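Local coordinates for protein glycerol dehydratase (Clostridium butyricum, PDB 1R9D) that probably dehydrates glycerol to 3-hydroxypropionaldehyde by glycyl-radical chemistry, without the help of vitamin B12, at residues A47-A52 / V208-E213; Y339-V344 / A404-E409; Y360-A365 / P374-R379. All coordinates share one frame; numbering follows the deposited sequence.

Contact 1 of 3, residues A47-A52 / V208-E213; sequences AILRRA and VIISCE
Ile210 is the first residue of helical segment 208-213 to reach the 47-52 helix, and it does so with both of its branches. Its first torsion (chi1 -68°) sets CG2 opposite the backbone N and CG1 opposite the carbonyl carbon, which spreads the two arms over different parts of the partner. The longer arm ends at Leu49, where CD1 of Ile210 lies 4.0 Å from Leu49 CD1; the two side chains meet nearly at right angles, methyl against methyl. The shorter arm rests on Ala52, with Ile210 CG2 4.2 Å from Ala52 CB and 3.9 Å from Ala52 O.

The pair illustrates how two helices far apart in the sequence can run side by side with small residues at the interface. Helix 47-61 and helix 197-230 are almost parallel here, their local directions differing by 8° and their axes separated by 9.2 Å. Within the two segments the backbones come closest at Ala52 and Ser211, whose CA atoms are only 5.3 Å apart.

Ser211 follows, and its contact is one of shape rather than polarity: OG of Ser211 lies 3.6 Å from Ala52 CB and 3.7 Å from Ala52 CA, so a hydroxyl oxygen packs against the alanine. The polar need of that hydroxyl is met within its own helix, where it donates to the carbonyl O of Ser207, one turn back. Ser207 also touches both Leu49 and Ala52, and its OG makes a weak hydrogen bond to Ile48 O, extending the seam toward the start of both segments. Pro520, from the short helix 520-524, packs against Ser211 as well as against Ile48 and Arg51.

Contact 2 of 3, residues Y339-V344 / A404-E409; sequences YQNLIV and AYYNDE
The amide of Asn341, which lies beside the phenol of Tyr406, is held at both ends: OD1 is hydrogen-bonded with Ser377 OG and ND2 donates to Gly432 O, which fixes the rotation of the group. The phenol is hydrogen-bonded to Cys433 O. ND2 and OH therefore each bind one of two successive carbonyls, those of Gly432 and Cys433. The two side chains approach from opposite directions, and 3.8 Å separates Asn341 ND2 from Tyr406 OH. The amide plane stands 73° from that of the ring.

Beside this polar pair lies an apolar one. Ile343 CD1 reaches Tyr406 CD1 at 3.9 Å, arriving obliquely at the ring. With CG1 trans to the backbone N (chi1 -165°) and the chain extended beyond it, the isoleucine sends its terminal methyl across the intervening strand.

That strand is 375-380, the parallel neighbour of both 341-344 and 404-407, and the contact therefore joins next-but-one strands of a sheet; the closest CA atoms of the two segments, those of Ile343 and Ala404, are 8.8 Å apart. The three parallel strands are consistent with part of one half of the ten-stranded alpha/beta barrel of the pyruvate formate-lyase family, and strand 733-738, beyond 404-407, runs the other way. Asn341, Ile343 and Tyr406 all touch Ile430 in strand 429-431, which together with the Gly432-Cys433 loop packs on the same face; in relatives a hairpin occupies the middle of the barrel. All three side chains are buried, the polar ends satisfied by backbone or serine.

Past Tyr406 the strand gives way to helix 408-417. Asn407 sits at its N-cap, where OD1 accepts a weak capping bond of 3.1 Å from Glu409 N, bent to 134°, while ND2 of the same residue donates to Gly731 O.

Contact 3 of 3, residues Y360-A365 / P374-R379; sequences YMALEA and PSLSVR
Leu376 is the main bump of the strand, and the hollow that receives it lies between successive residues of the helix, Ala362 and Leu363. Its CD1 approaches the small methyl of Ala362, 4.3 Å from Ala362 CB, while its CD2 pushes closer to the helix backbone, 3.6 Å from Ala362 O. With CG swung away from the backbone N (chi1 -176°), the leucine stands out from the strand and presents its forked end to the helix.

The fit is reciprocal. Leu363 sends CD2 into the notch between the two strand side chains that face the helix, lying 4.0 Å from Leu376 CD2 and also 4.0 Å from Val378 CG1. It crosses each of them at about a right angle. Ser377, between those two, turns its side chain to the other face, as alternation along a strand demands. Where the strand begins, Ser375 is the centre of an inverse gamma turn, marked by a weak 2.8 Å bond from Leu376 N to Pro374 O.

Helix and strand axes are 9.6 Å apart at a crossing angle of -144°, the roughly antiparallel layout expected of a beta-alpha-beta crossover. Helix 357-369 is the connection between parallel neighbours 341-344 and 375-380, with Ala362 touching Val344 and Leu376 touching Leu342. On one flank Leu395 of helix 386-397 meets both Leu363 and Leu376, while Ala365 packs on Asp312 and Trp315 of helix 304-317.

Overall arrangement
Contacts 2 and 3 use the two faces of one sheet: the helix of contact 3 covers the outside, and the side chains of contact 2 meet on the other. Their centres are 9 Å apart. Strand 375-379 joins them, through a probable hydrogen bond of 2.9 Å from Ser377 N to Leu342 O and a 2.8 Å salt bridge between Arg379 NH2 and Asp408 OD2. In contact 2 the Asn341 side chain is about 8 Å from the bound glycerol. Contact 1 belongs to a remote helical region, its centre 33 Å from that of contact 2 and 34 Å from that of contact 3; nearest atoms are about 17 and 24 Å away.

Contact 1 of 3, residues A47-A52 / V208-E213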
ATOM      1  N   ALA A  47      -5.176   1.849  -5.855  1.00 25.95           N
ATOM      2  CA  ALA A  47      -5.117   0.723  -6.787  1.00 25.81           C
ATOM      3  C   ALA A  47      -6.435  -0.015  -7.045  1.00 25.93           C
ATOM      4  O   ALA A  47      -6.747  -0.346  -8.191  1.00 25.77           O
ATOM      5  CB  ALA A  47      -4.051  -0.272  -6.331  1.00 27.24           C
ATOM      6  N   ILE A  48      -7.210  -0.280  -5.998  1.00 25.43           N
ATOM      7  CA  ILE A  48      -8.463  -1.011  -6.163  1.00 25.53           C
ATOM      8  C   ILE A  48      -9.458  -0.283  -7.072  1.00 26.24           C
ATOM      9  O   ILE A  48     -10.167  -0.907  -7.868  1.00 25.15           O
ATOM     10  CB  ILE A  48      -9.123  -1.305  -4.783  1.00 26.33           C
ATOM     11  CG1 ILE A  48     -10.299  -2.272  -4.952  1.00 26.25           C
ATOM     12  CG2 ILE A  48      -9.580  -0.006  -4.129  1.00 27.11           C
ATOM     13  CD1 ILE A  48      -9.882  -3.692  -5.287  1.00 26.82           C
ATOM     14  N   LEU A  49      -9.508   1.038  -6.955  1.00 25.90           N
ATOM     15  CA  LEU A  49     -10.420   1.825  -7.774  1.00 27.38           C
ATOM     16  C   LEU A  49      -9.888   1.906  -9.208  1.00 27.16           C
ATOM     17  O   LEU A  49     -10.663   1.918 -10.162  1.00 28.01           O
ATOM     18  CB  LEU A  49     -10.588   3.219  -7.156  1.00 29.56           C
ATOM     19  CG  LEU A  49     -11.978   3.865  -7.157  1.00 33.92           C
ATOM     20  CD1 LEU A  49     -13.055   2.863  -6.767  1.00 33.55           C
ATOM     21  CD2 LEU A  49     -11.975   5.025  -6.169  1.00 34.63           C
ATOM     22  N   ARG A  50      -8.567   1.953  -9.365  1.00 27.12           N
ATOM     23  CA  ARG A  50      -7.971   1.988 -10.699  1.00 27.05           C
ATOM     24  C   ARG A  50      -8.345   0.706 -11.440  1.00 26.76           C
ATOM     25  O   ARG A  50      -8.640   0.726 -12.637  1.00 25.55           O
ATOM     26  CB  ARG A  50      -6.446   2.099 -10.612  1.00 28.04           C
ATOM     27  CG  ARG A  50      -5.951   3.474 -10.194  1.00 29.75           C
ATOM     28  CD  ARG A  50      -4.940   4.012 -11.200  1.00 33.10           C
ATOM     29  NE  ARG A  50      -3.574   3.695 -10.831  1.00 35.43           N
ATOM     30  CZ  ARG A  50      -2.507   3.997 -11.560  1.00 33.69           C
ATOM     31  NH1 ARG A  50      -2.635   4.628 -12.720  1.00 34.27           N
ATOM     32  NH2 ARG A  50      -1.306   3.685 -11.110  1.00 33.88           N
ATOM     33  N   ARG A  51      -8.336  -0.409 -10.715  1.00 26.72           N
ATOM     34  CA  ARG A  51      -8.679  -1.703 -11.295  1.00 26.91           C
ATOM     35  C   ARG A  51     -10.158  -1.761 -11.687  1.00 26.57           C
ATOM     36  O   ARG A  51     -10.513  -2.328 -12.721  1.00 26.32           O
ATOM     37  CB  ARG A  51      -8.367  -2.830 -10.302  1.00 26.39           C
ATOM     38  CG  ARG A  51      -6.877  -3.067 -10.031  1.00 28.41           C
ATOM     39  CD  ARG A  51      -6.135  -3.516 -11.289  1.00 29.64           C
ATOM     40  NE  ARG A  51      -6.863  -4.576 -11.983  1.00 28.81           N
ATOM     41  CZ  ARG A  51      -6.419  -5.219 -13.059  1.00 29.48           C
ATOM     42  NH1 ARG A  51      -5.235  -4.920 -13.578  1.00 27.65           N
ATOM     43  NH2 ARG A  51      -7.176  -6.146 -13.630  1.00 29.51           N
ATOM     44  N   ALA A  52     -11.023  -1.185 -10.856  1.00 25.88           N
ATOM     45  CA  ALA A  52     -12.456  -1.184 -11.141  1.00 26.15           C
ATOM     46  C   ALA A  52     -12.766  -0.304 -12.353  1.00 26.64           C
ATOM     47  O   ALA A  52     -13.504  -0.710 -13.252  1.00 26.19           O
ATOM     48  CB  ALA A  52     -13.236  -0.692  -9.924  1.00 26.15           C
ATOM     49  N   VAL A 208     -16.289  -2.813  -6.113  1.00 26.01           N
ATOM     50  CA  VAL A 208     -17.054  -4.006  -6.456  1.00 26.02           C
ATOM     51  C   VAL A 208     -18.314  -3.573  -7.209  1.00 26.80           C
ATOM     52  O   VAL A 208     -18.717  -4.201  -8.185  1.00 25.85           O
ATOM     53  CB  VAL A 208     -17.491  -4.782  -5.194  1.00 25.87           C
ATOM     54  CG1 VAL A 208     -18.561  -5.806  -5.550  1.00 25.76           C
ATOM     55  CG2 VAL A 208     -16.283  -5.476  -4.567  1.00 26.71           C
ATOM     56  N   ILE A 209     -18.935  -2.496  -6.734  1.00 25.97           N
ATOM     57  CA  ILE A 209     -20.154  -1.983  -7.350  1.00 27.37           C
ATOM     58  C   ILE A 209     -19.899  -1.508  -8.778  1.00 27.45           C
ATOM     59  O   ILE A 209     -20.651  -1.853  -9.695  1.00 28.53           O
ATOM     60  CB  ILE A 209     -20.747  -0.834  -6.501  1.00 27.79           C
ATOM     61  CG1 ILE A 209     -21.189  -1.392  -5.144  1.00 28.56           C
ATOM     62  CG2 ILE A 209     -21.928  -0.192  -7.230  1.00 29.20           C
ATOM     63  CD1 ILE A 209     -21.666  -0.349  -4.157  1.00 29.93           C
ATOM     64  N   ILE A 210     -18.840  -0.729  -8.961  1.00 26.91           N
ATOM     65  CA  ILE A 210     -18.475  -0.226 -10.280  1.00 28.08           C
ATOM     66  C   ILE A 210     -18.214  -1.400 -11.225  1.00 28.69           C
ATOM     67  O   ILE A 210     -18.656  -1.398 -12.380  1.00 27.96           O
ATOM     68  CB  ILE A 210     -17.206   0.652 -10.200  1.00 27.97           C
ATOM     69  CG1 ILE A 210     -17.523   1.950  -9.447  1.00 28.63           C
ATOM     70  CG2 ILE A 210     -16.676   0.951 -11.601  1.00 30.56           C
ATOM     71  CD1 ILE A 210     -16.305   2.781  -9.104  1.00 29.72           C
ATOM     72  N   SER A 211     -17.501  -2.407 -10.726  1.00 27.62           N
ATOM     73  CA  SER A 211     -17.165  -3.578 -11.530  1.00 28.86           C
ATOM     74  C   SER A 211     -18.387  -4.373 -11.972  1.00 29.00           C
ATOM     75  O   SER A 211     -18.490  -4.775 -13.137  1.00 30.34           O
ATOM     76  CB  SER A 211     -16.210  -4.493 -10.754  1.00 28.36           C
ATOM     77  OG  SER A 211     -14.987  -3.830 -10.492  1.00 27.58           O
ATOM     78  N   CYS A 212     -19.309  -4.610 -11.047  1.00 29.08           N
ATOM     79  CA  CYS A 212     -20.514  -5.360 -11.371  1.00 29.46           C
ATOM     80  C   CYS A 212     -21.448  -4.562 -12.280  1.00 30.45           C
ATOM     81  O   CYS A 212     -22.161  -5.136 -13.108  1.00 30.03           O
ATOM     82  CB  CYS A 212     -21.235  -5.780 -10.089  1.00 29.76           C
ATOM     83  SG  CYS A 212     -20.373  -7.118  -9.192  1.00 31.96           S
ATOM     84  N   GLU A 213     -21.445  -3.240 -12.132  1.00 30.51           N
ATOM     85  CA  GLU A 213     -22.286  -2.404 -12.978  1.00 31.81           C
ATOM     86  C   GLU A 213     -21.734  -2.460 -14.396  1.00 31.04           C
ATOM     87  O   GLU A 213     -22.487  -2.399 -15.369  1.00 31.00           O
ATOM     88  CB  GLU A 213     -22.308  -0.958 -12.465  1.00 32.80           C
ATOM     89  CG  GLU A 213     -22.895  -0.826 -11.068  1.00 37.19           C
ATOM     90  CD  GLU A 213     -22.996   0.608 -10.585  1.00 39.48           C
ATOM     91  OE1 GLU A 213     -22.023   1.378 -10.763  1.00 40.84           O
ATOM     92  OE2 GLU A 213     -24.049   0.964 -10.009  1.00 41.98           O
TER

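Contact 2 of 3, residues Y339-V344 / A404-E409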
ATOM      1  N   TYR A 339      -6.535 -24.720 -18.837  1.00 23.48           N
ATOM      2  CA  TYR A 339      -6.774 -25.542 -17.642  1.00 23.47           C
ATOM      3  C   TYR A 339      -8.074 -25.263 -16.880  1.00 23.47           C
ATOM      4  O   TYR A 339      -8.065 -25.149 -15.654  1.00 23.42           O
ATOM      5  CB  TYR A 339      -5.602 -25.393 -16.665  1.00 22.91           C
ATOM      6  CG  TYR A 339      -4.233 -25.575 -17.281  1.00 24.05           C
ATOM      7  CD1 TYR A 339      -3.511 -24.482 -17.761  1.00 23.29           C
ATOM      8  CD2 TYR A 339      -3.658 -26.843 -17.389  1.00 23.79           C
ATOM      9  CE1 TYR A 339      -2.253 -24.643 -18.329  1.00 25.02           C
ATOM     10  CE2 TYR A 339      -2.399 -27.016 -17.959  1.00 23.82           C
ATOM     11  CZ  TYR A 339      -1.703 -25.917 -18.426  1.00 24.79           C
ATOM     12  OH  TYR A 339      -0.459 -26.088 -18.993  1.00 24.81           O
ATOM     13  N   GLN A 340      -9.191 -25.173 -17.591  1.00 23.32           N
ATOM     14  CA  GLN A 340     -10.477 -24.911 -16.950  1.00 23.68           C
ATOM     15  C   GLN A 340     -11.098 -26.243 -16.529  1.00 24.25           C
ATOM     16  O   GLN A 340     -11.807 -26.890 -17.307  1.00 24.32           O
ATOM     17  CB  GLN A 340     -11.389 -24.168 -17.930  1.00 24.01           C
ATOM     18  CG  GLN A 340     -10.750 -22.888 -18.455  1.00 21.66           C
ATOM     19  CD  GLN A 340     -11.396 -22.383 -19.729  1.00 24.17           C
ATOM     20  OE1 GLN A 340     -12.036 -21.329 -19.743  1.00 23.79           O
ATOM     21  NE2 GLN A 340     -11.232 -23.138 -20.810  1.00 22.26           N
ATOM     22  N   ASN A 341     -10.834 -26.651 -15.290  1.00 23.64           N
ATOM     23  CA  ASN A 341     -11.338 -27.924 -14.808  1.00 23.98           C
ATOM     24  C   ASN A 341     -12.805 -27.890 -14.411  1.00 23.94           C
ATOM     25  O   ASN A 341     -13.249 -27.017 -13.659  1.00 25.11           O
ATOM     26  CB  ASN A 341     -10.485 -28.418 -13.626  1.00 22.65           C
ATOM     27  CG  ASN A 341     -10.549 -29.929 -13.454  1.00 21.35           C
ATOM     28  OD1 ASN A 341     -11.599 -30.486 -13.155  1.00 21.75           O
ATOM     29  ND2 ASN A 341      -9.420 -30.597 -13.666  1.00 22.86           N
ATOM     30  N   LEU A 342     -13.556 -28.851 -14.937  1.00 23.99           N
ATOM     31  CA  LEU A 342     -14.980 -28.985 -14.651  1.00 24.55           C
ATOM     32  C   LEU A 342     -15.148 -30.423 -14.176  1.00 24.20           C
ATOM     33  O   LEU A 342     -14.777 -31.359 -14.877  1.00 24.10           O
ATOM     34  CB  LEU A 342     -15.800 -28.720 -15.923  1.00 24.77           C
ATOM     35  CG  LEU A 342     -17.328 -28.690 -15.807  1.00 25.18           C
ATOM     36  CD1 LEU A 342     -17.917 -27.870 -16.965  1.00 25.45           C
ATOM     37  CD2 LEU A 342     -17.876 -30.111 -15.810  1.00 24.58           C
ATOM     38  N   ILE A 343     -15.705 -30.600 -12.981  1.00 24.55           N
ATOM     39  CA  ILE A 343     -15.854 -31.935 -12.414  1.00 24.48           C
ATOM     40  C   ILE A 343     -17.308 -32.323 -12.146  1.00 24.06           C
ATOM     41  O   ILE A 343     -18.145 -31.469 -11.854  1.00 24.72           O
ATOM     42  CB  ILE A 343     -15.024 -32.019 -11.100  1.00 24.36           C
ATOM     43  CG1 ILE A 343     -14.846 -33.472 -10.653  1.00 24.78           C
ATOM     44  CG2 ILE A 343     -15.706 -31.218 -10.007  1.00 24.63           C
ATOM     45  CD1 ILE A 343     -13.644 -33.653  -9.741  1.00 26.10           C
ATOM     46  N   VAL A 344     -17.616 -33.613 -12.269  1.00 22.57           N
ATOM     47  CA  VAL A 344     -18.966 -34.080 -12.003  1.00 22.39           C
ATOM     48  C   VAL A 344     -18.960 -35.314 -11.107  1.00 23.41           C
ATOM     49  O   VAL A 344     -17.946 -36.012 -10.995  1.00 23.09           O
ATOM     50  CB  VAL A 344     -19.754 -34.386 -13.314  1.00 23.46           C
ATOM     51  CG1 VAL A 344     -19.843 -33.122 -14.161  1.00 22.70           C
ATOM     52  CG2 VAL A 344     -19.098 -35.520 -14.091  1.00 23.84           C
ATOM     53  N   ALA A 404     -10.436 -37.168 -16.043  1.00 24.95           N
ATOM     54  CA  ALA A 404      -9.428 -37.365 -15.009  1.00 23.65           C
ATOM     55  C   ALA A 404     -10.247 -37.887 -13.826  1.00 22.76           C
ATOM     56  O   ALA A 404     -11.373 -37.436 -13.621  1.00 22.00           O
ATOM     57  CB  ALA A 404      -8.762 -36.039 -14.660  1.00 23.57           C
ATOM     58  N   TYR A 405      -9.699 -38.844 -13.071  1.00 21.01           N
ATOM     59  CA  TYR A 405     -10.399 -39.425 -11.921  1.00 21.23           C
ATOM     60  C   TYR A 405      -9.784 -38.936 -10.618  1.00 20.59           C
ATOM     61  O   TYR A 405      -8.562 -38.907 -10.488  1.00 20.27           O
ATOM     62  CB  TYR A 405     -10.329 -40.962 -11.956  1.00 21.88           C
ATOM     63  CG  TYR A 405     -10.972 -41.593 -13.177  1.00 22.29           C
ATOM     64  CD1 TYR A 405     -10.321 -41.601 -14.409  1.00 24.04           C
ATOM     65  CD2 TYR A 405     -12.239 -42.162 -13.102  1.00 22.17           C
ATOM     66  CE1 TYR A 405     -10.920 -42.163 -15.540  1.00 23.52           C
ATOM     67  CE2 TYR A 405     -12.850 -42.727 -14.229  1.00 23.88           C
ATOM     68  CZ  TYR A 405     -12.182 -42.722 -15.440  1.00 23.47           C
ATOM     69  OH  TYR A 405     -12.775 -43.281 -16.552  1.00 24.57           O
ATOM     70  N   TYR A 406     -10.634 -38.554  -9.664  1.00 20.68           N
ATOM     71  CA  TYR A 406     -10.175 -38.054  -8.366  1.00 20.70           C
ATOM     72  C   TYR A 406     -10.781 -38.832  -7.214  1.00 20.80           C
ATOM     73  O   TYR A 406     -11.971 -39.145  -7.221  1.00 20.83           O
ATOM     74  CB  TYR A 406     -10.499 -36.565  -8.229  1.00 20.46           C
ATOM     75  CG  TYR A 406      -9.795 -35.744  -9.273  1.00 20.87           C
ATOM     76  CD1 TYR A 406     -10.363 -35.549 -10.534  1.00 21.10           C
ATOM     77  CD2 TYR A 406      -8.532 -35.220  -9.029  1.00 20.17           C
ATOM     78  CE1 TYR A 406      -9.679 -34.855 -11.525  1.00 22.66           C
ATOM     79  CE2 TYR A 406      -7.839 -34.522 -10.013  1.00 22.21           C
ATOM     80  CZ  TYR A 406      -8.421 -34.347 -11.259  1.00 22.84           C
ATOM     81  OH  TYR A 406      -7.736 -33.671 -12.238  1.00 24.14           O
ATOM     82  N   ASN A 407      -9.952 -39.108  -6.209  1.00 20.65           N
ATOM     83  CA  ASN A 407     -10.348 -39.909  -5.052  1.00 21.06           C
ATOM     84  C   ASN A 407     -10.848 -39.148  -3.822  1.00 20.05           C
ATOM     85  O   ASN A 407     -10.063 -38.586  -3.074  1.00 20.62           O
ATOM     86  CB  ASN A 407      -9.158 -40.801  -4.669  1.00 21.23           C
ATOM     87  CG  ASN A 407      -9.504 -41.829  -3.617  1.00 22.72           C
ATOM     88  OD1 ASN A 407     -10.674 -42.061  -3.320  1.00 22.00           O
ATOM     89  ND2 ASN A 407      -8.479 -42.472  -3.061  1.00 23.67           N
ATOM     90  N   ASP A 408     -12.164 -39.146  -3.625  1.00 21.43           N
ATOM     91  CA  ASP A 408     -12.798 -38.490  -2.478  1.00 21.30           C
ATOM     92  C   ASP A 408     -12.231 -39.004  -1.156  1.00 21.66           C
ATOM     93  O   ASP A 408     -12.057 -38.246  -0.200  1.00 22.43           O
ATOM     94  CB  ASP A 408     -14.293 -38.800  -2.456  1.00 21.43           C
ATOM     95  CG  ASP A 408     -15.116 -37.876  -3.334  1.00 22.66           C
ATOM     96  OD1 ASP A 408     -14.564 -37.244  -4.258  1.00 22.40           O
ATOM     97  OD2 ASP A 408     -16.341 -37.806  -3.087  1.00 23.57           O
ATOM     98  N   GLU A 409     -11.969 -40.306  -1.110  1.00 21.89           N
ATOM     99  CA  GLU A 409     -11.487 -40.954   0.110  1.00 22.71           C
ATOM    100  C   GLU A 409     -10.163 -40.421   0.645  1.00 22.75           C
ATOM    101  O   GLU A 409      -9.898 -40.507   1.843  1.00 23.78           O
ATOM    102  CB  GLU A 409     -11.415 -42.467  -0.112  1.00 24.94           C
ATOM    103  CG  GLU A 409     -12.741 -43.106  -0.571  1.00 26.15           C
ATOM    104  CD  GLU A 409     -13.868 -42.979   0.447  1.00 29.98           C
ATOM    105  OE1 GLU A 409     -13.595 -43.111   1.661  1.00 31.11           O
ATOM    106  OE2 GLU A 409     -15.037 -42.771   0.036  1.00 27.02           O
TER

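Contact 3 of 3, residues Y360-A365 / P374-R379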
ATOM      1  N   TYR A 360     -24.260 -36.718 -16.258  1.00 27.23           N
ATOM      2  CA  TYR A 360     -24.156 -37.527 -17.465  1.00 27.68           C
ATOM      3  C   TYR A 360     -24.112 -36.701 -18.745  1.00 28.52           C
ATOM      4  O   TYR A 360     -23.481 -37.099 -19.725  1.00 28.48           O
ATOM      5  CB  TYR A 360     -25.309 -38.535 -17.520  1.00 28.32           C
ATOM      6  CG  TYR A 360     -25.173 -39.656 -16.509  1.00 28.41           C
ATOM      7  CD1 TYR A 360     -25.975 -39.702 -15.370  1.00 28.57           C
ATOM      8  CD2 TYR A 360     -24.214 -40.657 -16.682  1.00 29.63           C
ATOM      9  CE1 TYR A 360     -25.825 -40.726 -14.419  1.00 29.16           C
ATOM     10  CE2 TYR A 360     -24.055 -41.680 -15.746  1.00 28.62           C
ATOM     11  CZ  TYR A 360     -24.860 -41.708 -14.620  1.00 29.36           C
ATOM     12  OH  TYR A 360     -24.699 -42.724 -13.703  1.00 30.19           O
ATOM     13  N   MET A 361     -24.777 -35.550 -18.749  1.00 28.32           N
ATOM     14  CA  MET A 361     -24.763 -34.709 -19.939  1.00 29.09           C
ATOM     15  C   MET A 361     -23.379 -34.118 -20.156  1.00 28.05           C
ATOM     16  O   MET A 361     -22.992 -33.816 -21.283  1.00 28.04           O
ATOM     17  CB  MET A 361     -25.801 -33.591 -19.820  1.00 31.47           C
ATOM     18  CG  MET A 361     -27.234 -34.097 -19.843  1.00 35.11           C
ATOM     19  SD  MET A 361     -28.430 -32.757 -19.966  1.00 40.38           S
ATOM     20  CE  MET A 361     -28.644 -32.352 -18.263  1.00 39.58           C
ATOM     21  N   ALA A 362     -22.624 -33.960 -19.072  1.00 26.90           N
ATOM     22  CA  ALA A 362     -21.278 -33.419 -19.179  1.00 26.06           C
ATOM     23  C   ALA A 362     -20.393 -34.453 -19.863  1.00 26.33           C
ATOM     24  O   ALA A 362     -19.572 -34.118 -20.721  1.00 25.84           O
ATOM     25  CB  ALA A 362     -20.730 -33.087 -17.789  1.00 26.14           C
ATOM     26  N   LEU A 363     -20.562 -35.714 -19.478  1.00 26.23           N
ATOM     27  CA  LEU A 363     -19.787 -36.795 -20.074  1.00 26.59           C
ATOM     28  C   LEU A 363     -20.151 -36.887 -21.559  1.00 28.00           C
ATOM     29  O   LEU A 363     -19.291 -37.087 -22.412  1.00 26.49           O
ATOM     30  CB  LEU A 363     -20.098 -38.118 -19.367  1.00 27.53           C
ATOM     31  CG  LEU A 363     -19.738 -38.202 -17.872  1.00 28.04           C
ATOM     32  CD1 LEU A 363     -20.177 -39.547 -17.305  1.00 28.66           C
ATOM     33  CD2 LEU A 363     -18.242 -38.028 -17.695  1.00 28.34           C
ATOM     34  N   GLU A 364     -21.436 -36.725 -21.854  1.00 28.50           N
ATOM     35  CA  GLU A 364     -21.923 -36.788 -23.226  1.00 30.12           C
ATOM     36  C   GLU A 364     -21.315 -35.660 -24.064  1.00 29.18           C
ATOM     37  O   GLU A 364     -20.894 -35.878 -25.197  1.00 28.65           O
ATOM     38  CB  GLU A 364     -23.452 -36.684 -23.239  1.00 32.44           C
ATOM     39  CG  GLU A 364     -24.110 -37.197 -24.506  1.00 36.90           C
ATOM     40  CD  GLU A 364     -24.181 -38.715 -24.553  1.00 39.82           C
ATOM     41  OE1 GLU A 364     -24.592 -39.261 -25.600  1.00 41.31           O
ATOM     42  OE2 GLU A 364     -23.834 -39.363 -23.540  1.00 41.76           O
ATOM     43  N   ALA A 365     -21.266 -34.456 -23.497  1.00 28.43           N
ATOM     44  CA  ALA A 365     -20.715 -33.295 -24.194  1.00 28.23           C
ATOM     45  C   ALA A 365     -19.269 -33.490 -24.636  1.00 27.79           C
ATOM     46  O   ALA A 365     -18.871 -33.021 -25.702  1.00 27.83           O
ATOM     47  CB  ALA A 365     -20.822 -32.048 -23.311  1.00 27.93           C
ATOM     48  N   PRO A 374     -13.542 -28.418 -21.865  1.00 27.00           N
ATOM     49  CA  PRO A 374     -12.888 -28.173 -20.575  1.00 26.98           C
ATOM     50  C   PRO A 374     -12.162 -29.430 -20.113  1.00 26.95           C
ATOM     51  O   PRO A 374     -12.346 -30.506 -20.685  1.00 27.23           O
ATOM     52  CB  PRO A 374     -14.057 -27.837 -19.664  1.00 27.01           C
ATOM     53  CG  PRO A 374     -15.126 -28.745 -20.190  1.00 26.65           C
ATOM     54  CD  PRO A 374     -14.998 -28.563 -21.688  1.00 26.61           C
ATOM     55  N   SER A 375     -11.329 -29.286 -19.088  1.00 26.74           N
ATOM     56  CA  SER A 375     -10.607 -30.424 -18.537  1.00 26.07           C
ATOM     57  C   SER A 375     -11.638 -31.154 -17.684  1.00 24.84           C
ATOM     58  O   SER A 375     -11.762 -30.894 -16.483  1.00 24.19           O
ATOM     59  CB  SER A 375      -9.436 -29.940 -17.677  1.00 25.18           C
ATOM     60  OG  SER A 375      -8.469 -29.259 -18.466  1.00 26.83           O
ATOM     61  N   LEU A 376     -12.391 -32.047 -18.324  1.00 24.25           N
ATOM     62  CA  LEU A 376     -13.450 -32.801 -17.658  1.00 23.70           C
ATOM     63  C   LEU A 376     -12.902 -33.816 -16.659  1.00 23.35           C
ATOM     64  O   LEU A 376     -11.956 -34.551 -16.953  1.00 22.93           O
ATOM     65  CB  LEU A 376     -14.320 -33.512 -18.697  1.00 24.79           C
ATOM     66  CG  LEU A 376     -15.541 -34.273 -18.173  1.00 25.28           C
ATOM     67  CD1 LEU A 376     -16.452 -33.332 -17.398  1.00 27.39           C
ATOM     68  CD2 LEU A 376     -16.297 -34.891 -19.340  1.00 27.97           C
ATOM     69  N   SER A 377     -13.532 -33.864 -15.491  1.00 23.24           N
ATOM     70  CA  SER A 377     -13.103 -34.744 -14.413  1.00 23.05           C
ATOM     71  C   SER A 377     -14.291 -35.377 -13.707  1.00 22.42           C
ATOM     72  O   SER A 377     -15.420 -34.913 -13.838  1.00 21.86           O
ATOM     73  CB  SER A 377     -12.307 -33.928 -13.392  1.00 23.27           C
ATOM     74  OG  SER A 377     -11.217 -33.262 -14.003  1.00 26.50           O
ATOM     75  N   VAL A 378     -14.033 -36.440 -12.950  1.00 22.16           N
ATOM     76  CA  VAL A 378     -15.091 -37.093 -12.197  1.00 21.44           C
ATOM     77  C   VAL A 378     -14.579 -37.424 -10.793  1.00 21.87           C
ATOM     78  O   VAL A 378     -13.407 -37.752 -10.606  1.00 22.71           O
ATOM     79  CB  VAL A 378     -15.585 -38.411 -12.869  1.00 22.43           C
ATOM     80  CG1 VAL A 378     -16.098 -38.126 -14.285  1.00 21.48           C
ATOM     81  CG2 VAL A 378     -14.465 -39.444 -12.897  1.00 22.56           C
ATOM     82  N   ARG A 379     -15.452 -37.297  -9.806  1.00 22.12           N
ATOM     83  CA  ARG A 379     -15.088 -37.626  -8.433  1.00 21.93           C
ATOM     84  C   ARG A 379     -15.556 -39.054  -8.202  1.00 22.60           C
ATOM     85  O   ARG A 379     -16.624 -39.443  -8.673  1.00 23.79           O
ATOM     86  CB  ARG A 379     -15.775 -36.677  -7.448  1.00 21.61           C
ATOM     87  CG  ARG A 379     -15.082 -35.332  -7.318  1.00 22.90           C
ATOM     88  CD  ARG A 379     -15.830 -34.393  -6.384  1.00 22.91           C
ATOM     89  NE  ARG A 379     -16.151 -35.036  -5.113  1.00 22.25           N
ATOM     90  CZ  ARG A 379     -16.689 -34.406  -4.076  1.00 22.92           C
ATOM     91  NH1 ARG A 379     -16.956 -33.108  -4.156  1.00 22.88           N
ATOM     92  NH2 ARG A 379     -16.979 -35.078  -2.964  1.00 22.75           N
TER